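Cell division control protein 45 cdc45 putative (Entamoeba histolytica, PDB 6CC2) probably acts in DNA replication, as Cdc45 does in the replicative CMG helicase, and may undergo a regulatory conformational switch. Local coordinates at residues 260-273 / 397-409. Numbering follows the deposited sequence.
Sequences MLLRHWTLYDSLFH and FAKCIESNKNLVE. With EDO (1,2-ethanediol), chain K.
I401 packs over one face of the W265 indole, its CG1 3.8 Å from the centroid of the six-membered ring in a CH-pi contact, while CG2 reaches toward the NE1 side and CD1 toward CG. The opposite face of the indole carries D269 CB, so the ring is sandwiched between the helix 393-417 and the start of helix 267-273. One turn earlier, F397 makes an offset stack with H264, centroids 4.2 Å apart and planes at 19°; R263 CB backs the other imidazole face. L261 reaches the helix with both methyls, CD2 against F397 CD1 at 3.6 Å and CD1 against C400 SG.

At the far end H273 CD2 packs on V408 CG2 at 3.5 Å. With CG beside the backbone N (chi1 -67°), the H273 ring turns back along its own helix, where ND1 donates to D269 O at 2.7 Å, fixing its rotation. N404 is held likewise: ND2 donates to C400 O, and OD1 accepts from R275, leaving the amide against M260 SE. F397 and C400 also touch helix 354-364, and V408 meets F453 of helix 444-462.

Three waters bridge the polar atoms. One accepts from W265 NE1 and K405 NZ and donates to D269 OD2; another links H273 NE2 to K405 O; the third donates to H273 O and N404 OD1. Direct contact is mainly aromatic and apolar, and the hydrogen-bonded links between 260-273 and 397-409 run through water.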
loop_
_atom_site.group_PDB
_atom_site.type_symbol
_atom_site.label_atom_id
_atom_site.label_comp_id
_atom_site.label_asym_id
_atom_site.label_seq_id
_atom_site.Cartn_x
_atom_site.Cartn_y
_atom_site.Cartn_z
HETATM N N MSE A 260 4.012 11.180 -9.519
HETATM C CA MSE A 260 2.974 10.151 -9.619
HETATM C C MSE A 260 2.315 10.082 -10.977
HETATM O O MSE A 260 1.674 11.060 -11.428
HETATM C CB MSE A 260 1.872 10.437 -8.540
HETATM C CG MSE A 260 0.672 9.538 -8.690
HETATM SE SE MSE A 260 -0.616 9.857 -7.234
HETATM C CE MSE A 260 -0.828 11.739 -7.316
ATOM N N LEU A 261 2.472 8.940 -11.653
ATOM C CA LEU A 261 1.819 8.641 -12.918
ATOM C C LEU A 261 2.088 9.686 -14.004
ATOM O O LEU A 261 1.289 9.847 -14.915
ATOM C CB LEU A 261 0.306 8.465 -12.718
ATOM C CG LEU A 261 -0.078 7.203 -11.952
ATOM C CD1 LEU A 261 -1.599 7.170 -11.757
ATOM C CD2 LEU A 261 0.366 5.953 -12.673
ATOM N N LEU A 262 3.238 10.362 -13.930
ATOM C CA LEU A 262 3.549 11.443 -14.858
ATOM C C LEU A 262 3.323 11.046 -16.319
ATOM O O LEU A 262 2.676 11.770 -17.070
ATOM C CB LEU A 262 4.992 11.888 -14.635
ATOM C CG LEU A 262 5.554 12.996 -15.547
ATOM C CD1 LEU A 262 4.760 14.273 -15.365
ATOM C CD2 LEU A 262 7.035 13.231 -15.298
ATOM N N ARG A 263 3.888 9.921 -16.758
ATOM C CA ARG A 263 3.766 9.531 -18.151
ATOM C C ARG A 263 2.327 9.269 -18.557
ATOM O O ARG A 263 2.013 9.315 -19.743
ATOM C CB ARG A 263 4.633 8.300 -18.425
ATOM C CG ARG A 263 6.118 8.596 -18.526
ATOM C CD ARG A 263 6.939 7.314 -18.780
ATOM N NE ARG A 263 6.798 6.410 -17.636
ATOM C CZ ARG A 263 7.479 6.537 -16.504
ATOM N NH1 ARG A 263 8.388 7.490 -16.354
ATOM N NH2 ARG A 263 7.252 5.693 -15.513
ATOM N N HIS A 264 1.441 9.024 -17.596
ATOM C CA HIS A 264 0.044 8.684 -17.859
ATOM C C HIS A 264 -0.894 9.809 -17.446
ATOM O O HIS A 264 -2.110 9.610 -17.306
ATOM C CB HIS A 264 -0.264 7.374 -17.139
ATOM C CG HIS A 264 0.813 6.364 -17.354
ATOM N ND1 HIS A 264 1.018 5.750 -18.574
ATOM C CD2 HIS A 264 1.809 5.933 -16.546
ATOM C CE1 HIS A 264 2.081 4.964 -18.485
ATOM N NE2 HIS A 264 2.590 5.082 -17.277
ATOM N N TRP A 265 -0.353 10.999 -17.278
ATOM C CA TRP A 265 -1.111 12.137 -16.769
ATOM C C TRP A 265 -0.614 13.374 -17.502
ATOM O O TRP A 265 -0.312 13.314 -18.707
ATOM C CB TRP A 265 -0.925 12.244 -15.260
ATOM C CG TRP A 265 -2.013 12.895 -14.496
ATOM C CD1 TRP A 265 -3.075 13.575 -14.977
ATOM C CD2 TRP A 265 -2.162 12.869 -13.063
ATOM N NE1 TRP A 265 -3.883 14.001 -13.937
ATOM C CE2 TRP A 265 -3.329 13.588 -12.754
ATOM C CE3 TRP A 265 -1.411 12.319 -12.029
ATOM C CZ2 TRP A 265 -3.772 13.761 -11.449
ATOM C CZ3 TRP A 265 -1.852 12.498 -10.739
ATOM C CH2 TRP A 265 -3.022 13.207 -10.461
ATOM N N THR A 266 -0.566 14.503 -16.790
ATOM C CA THR A 266 -0.021 15.763 -17.286
ATOM C C THR A 266 1.037 16.241 -16.302
ATOM O O THR A 266 0.987 15.913 -15.117
ATOM C CB THR A 266 -1.068 16.862 -17.439
ATOM O OG1 THR A 266 -1.523 17.296 -16.139
ATOM C CG2 THR A 266 -2.278 16.399 -18.266
ATOM N N LEU A 267 1.992 17.041 -16.790
ATOM C CA LEU A 267 2.991 17.603 -15.883
ATOM C C LEU A 267 2.321 18.400 -14.776
ATOM O O LEU A 267 2.658 18.258 -13.596
ATOM C CB LEU A 267 3.958 18.484 -16.660
ATOM C CG LEU A 267 4.892 19.344 -15.797
ATOM C CD1 LEU A 267 5.732 18.484 -14.877
ATOM C CD2 LEU A 267 5.772 20.234 -16.690
ATOM N N TYR A 268 1.352 19.238 -15.148
ATOM C CA TYR A 268 0.705 20.137 -14.205
ATOM C C TYR A 268 0.079 19.373 -13.054
ATOM O O TYR A 268 0.328 19.678 -11.885
ATOM C CB TYR A 268 -0.347 20.953 -14.953
ATOM C CG TYR A 268 -0.988 22.069 -14.176
ATOM C CD1 TYR A 268 -0.428 23.341 -14.155
ATOM C CD2 TYR A 268 -2.161 21.857 -13.488
ATOM C CE1 TYR A 268 -1.016 24.377 -13.465
ATOM C CE2 TYR A 268 -2.766 22.895 -12.776
ATOM C CZ TYR A 268 -2.184 24.146 -12.769
ATOM O OH TYR A 268 -2.770 25.169 -12.073
ATOM N N ASP A 269 -0.745 18.374 -13.368
ATOM C CA ASP A 269 -1.483 17.680 -12.330
ATOM C C ASP A 269 -0.654 16.609 -11.642
ATOM O O ASP A 269 -0.832 16.378 -10.446
ATOM C CB ASP A 269 -2.741 17.089 -12.927
ATOM C CG ASP A 269 -3.895 18.092 -12.918
ATOM O OD1 ASP A 269 -3.994 18.848 -11.932
ATOM O OD2 ASP A 269 -4.658 18.142 -13.890
ATOM N N SER A 270 0.286 15.976 -12.348
ATOM C CA SER A 270 1.143 15.006 -11.672
ATOM C C SER A 270 1.966 15.697 -10.599
ATOM O O SER A 270 2.074 15.225 -9.463
ATOM C CB SER A 270 2.033 14.296 -12.690
ATOM O OG SER A 270 2.909 13.388 -12.039
ATOM N N LEU A 271 2.557 16.835 -10.943
ATOM C CA LEU A 271 3.364 17.560 -9.967
ATOM C C LEU A 271 2.533 18.020 -8.781
ATOM O O LEU A 271 2.953 17.882 -7.630
ATOM C CB LEU A 271 4.041 18.759 -10.638
ATOM C CG LEU A 271 4.921 19.637 -9.764
ATOM C CD1 LEU A 271 6.019 18.848 -9.097
ATOM C CD2 LEU A 271 5.505 20.768 -10.608
ATOM N N PHE A 272 1.336 18.543 -9.039
ATOM C CA PHE A 272 0.509 19.078 -7.954
ATOM C C PHE A 272 0.040 17.983 -7.004
ATOM O O PHE A 272 -0.198 18.259 -5.827
ATOM C CB PHE A 272 -0.691 19.824 -8.539
ATOM C CG PHE A 272 -1.430 20.680 -7.528
ATOM C CD1 PHE A 272 -0.968 21.937 -7.204
ATOM C CD2 PHE A 272 -2.563 20.204 -6.916
ATOM C CE1 PHE A 272 -1.635 22.714 -6.287
ATOM C CE2 PHE A 272 -3.245 20.982 -5.980
ATOM C CZ PHE A 272 -2.771 22.234 -5.673
ATOM N N HIS A 273 -0.091 16.751 -7.469
ATOM C CA HIS A 273 -0.629 15.660 -6.657
ATOM C C HIS A 273 0.427 14.704 -6.114
ATOM O O HIS A 273 0.071 13.713 -5.467
ATOM C CB HIS A 273 -1.668 14.896 -7.467
ATOM C CG HIS A 273 -2.886 15.712 -7.764
ATOM N ND1 HIS A 273 -2.953 16.592 -8.828
ATOM C CD2 HIS A 273 -4.078 15.815 -7.117
ATOM C CE1 HIS A 273 -4.132 17.192 -8.826
ATOM N NE2 HIS A 273 -4.827 16.747 -7.796
ATOM N N PHE A 397 -4.990 3.568 -13.823
ATOM C CA PHE A 397 -4.490 4.934 -13.888
ATOM C C PHE A 397 -5.634 5.925 -13.684
ATOM O O PHE A 397 -5.518 6.889 -12.918
ATOM C CB PHE A 397 -3.815 5.216 -15.231
ATOM C CG PHE A 397 -2.601 4.368 -15.525
ATOM C CD1 PHE A 397 -1.840 3.806 -14.515
ATOM C CD2 PHE A 397 -2.222 4.139 -16.845
ATOM C CE1 PHE A 397 -0.739 3.017 -14.821
ATOM C CE2 PHE A 397 -1.121 3.367 -17.151
ATOM C CZ PHE A 397 -0.366 2.813 -16.135
ATOM N N ALA A 398 -6.769 5.682 -14.355
ATOM C CA ALA A 398 -7.886 6.626 -14.259
ATOM C C ALA A 398 -8.446 6.679 -12.846
ATOM O O ALA A 398 -8.764 7.771 -12.336
ATOM C CB ALA A 398 -8.988 6.244 -15.246
ATOM N N LYS A 399 -8.595 5.513 -12.202
ATOM C CA LYS A 399 -9.129 5.496 -10.846
ATOM C C LYS A 399 -8.190 6.227 -9.889
ATOM O O LYS A 399 -8.640 7.014 -9.035
ATOM C CB LYS A 399 -9.348 4.064 -10.371
ATOM C CG LYS A 399 -10.049 3.964 -9.022
ATOM C CD LYS A 399 -10.293 2.486 -8.621
ATOM C CE LYS A 399 -10.984 2.393 -7.262
ATOM N NZ LYS A 399 -11.211 0.968 -6.852
ATOM N N CYS A 400 -6.883 5.993 -10.032
ATOM C CA CYS A 400 -5.905 6.663 -9.186
ATOM C C CYS A 400 -5.940 8.171 -9.399
ATOM O O CYS A 400 -5.882 8.947 -8.444
ATOM C CB CYS A 400 -4.505 6.089 -9.495
ATOM S SG CYS A 400 -3.223 6.688 -8.436
ATOM N N ILE A 401 -5.985 8.601 -10.656
ATOM C CA ILE A 401 -5.995 10.023 -10.964
ATOM C C ILE A 401 -7.245 10.687 -10.398
ATOM O O ILE A 401 -7.177 11.731 -9.744
ATOM C CB ILE A 401 -5.883 10.234 -12.483
ATOM C CG1 ILE A 401 -4.431 9.982 -12.930
ATOM C CG2 ILE A 401 -6.346 11.628 -12.866
ATOM C CD1 ILE A 401 -4.259 9.899 -14.438
ATOM N N GLU A 402 -8.406 10.089 -10.645
ATOM C CA GLU A 402 -9.650 10.663 -10.156
ATOM C C GLU A 402 -9.669 10.746 -8.629
ATOM O O GLU A 402 -10.069 11.777 -8.067
ATOM C CB GLU A 402 -10.842 9.842 -10.655
ATOM C CG GLU A 402 -12.186 10.393 -10.207
ATOM C CD GLU A 402 -13.356 9.601 -10.753
ATOM O OE1 GLU A 402 -13.118 8.598 -11.457
ATOM O OE2 GLU A 402 -14.514 9.983 -10.479
ATOM N N SER A 403 -9.252 9.674 -7.949
ATOM C CA SER A 403 -9.268 9.679 -6.488
ATOM C C SER A 403 -8.350 10.763 -5.945
ATOM O O SER A 403 -8.721 11.510 -5.037
ATOM C CB SER A 403 -8.867 8.307 -5.947
ATOM O OG SER A 403 -9.813 7.309 -6.324
ATOM N N ASN A 404 -7.132 10.854 -6.471
ATOM C CA ASN A 404 -6.197 11.842 -5.965
ATOM C C ASN A 404 -6.662 13.268 -6.256
ATOM O O ASN A 404 -6.473 14.158 -5.421
ATOM C CB ASN A 404 -4.800 11.568 -6.525
ATOM C CG ASN A 404 -4.060 10.519 -5.711
ATOM O OD1 ASN A 404 -3.489 10.825 -4.664
ATOM N ND2 ASN A 404 -4.109 9.282 -6.153
ATOM N N LYS A 405 -7.314 13.517 -7.402
ATOM C CA LYS A 405 -7.839 14.855 -7.653
ATOM C C LYS A 405 -8.910 15.220 -6.630
ATOM O O LYS A 405 -8.950 16.351 -6.140
ATOM C CB LYS A 405 -8.385 14.942 -9.073
ATOM C CG LYS A 405 -7.260 14.948 -10.117
ATOM C CD LYS A 405 -7.778 14.772 -11.538
ATOM C CE LYS A 405 -8.427 16.010 -12.061
ATOM N NZ LYS A 405 -8.696 15.879 -13.524
ATOM N N ASN A 406 -9.780 14.266 -6.297
ATOM C CA ASN A 406 -10.838 14.525 -5.329
ATOM C C ASN A 406 -10.274 14.708 -3.923
ATOM O O ASN A 406 -10.691 15.622 -3.190
ATOM C CB ASN A 406 -11.846 13.375 -5.354
ATOM C CG ASN A 406 -13.021 13.618 -4.443
ATOM O OD1 ASN A 406 -13.401 14.761 -4.189
ATOM N ND2 ASN A 406 -13.607 12.537 -3.938
ATOM N N LEU A 407 -9.341 13.843 -3.528
ATOM C CA LEU A 407 -8.810 13.881 -2.165
ATOM C C LEU A 407 -7.979 15.136 -1.922
ATOM O O LEU A 407 -8.133 15.799 -0.887
ATOM C CB LEU A 407 -7.981 12.631 -1.901
ATOM C CG LEU A 407 -8.780 11.343 -1.850
ATOM C CD1 LEU A 407 -7.844 10.143 -1.888
ATOM C CD2 LEU A 407 -9.655 11.326 -0.593
ATOM N N VAL A 408 -7.089 15.480 -2.860
ATOM C CA VAL A 408 -6.244 16.664 -2.686
ATOM C C VAL A 408 -7.101 17.919 -2.616
ATOM O O VAL A 408 -6.917 18.775 -1.737
ATOM C CB VAL A 408 -5.197 16.744 -3.814
ATOM C CG1 VAL A 408 -4.543 18.147 -3.834
ATOM C CG2 VAL A 408 -4.161 15.685 -3.640
ATOM N N GLU A 409 -8.075 18.038 -3.522
ATOM C CA GLU A 409 -8.941 19.214 -3.514
ATOM C C GLU A 409 -9.663 19.356 -2.176
ATOM O O GLU A 409 -9.653 20.429 -1.553
ATOM C CB GLU A 409 -9.946 19.127 -4.661
ATOM C CG GLU A 409 -10.950 20.284 -4.695
ATOM C CD GLU A 409 -11.932 20.168 -5.844
ATOM O OE1 GLU A 409 -11.729 20.852 -6.868
ATOM O OE2 GLU A 409 -12.899 19.383 -5.723
HETATM C C1 EDO K . 10.474 11.454 -16.634
HETATM O O1 EDO K . 11.584 11.633 -17.521
HETATM C C2 EDO K . 9.338 10.764 -17.382
HETATM O O2 EDO K . 9.809 9.541 -17.961
HETATM O O HOH W 1 -6.004 15.848 -14.759
HETATM O O HOH W 2 -2.048 12.948 -3.914
HETATM O O HOH W 3 -7.109 18.197 -7.119
#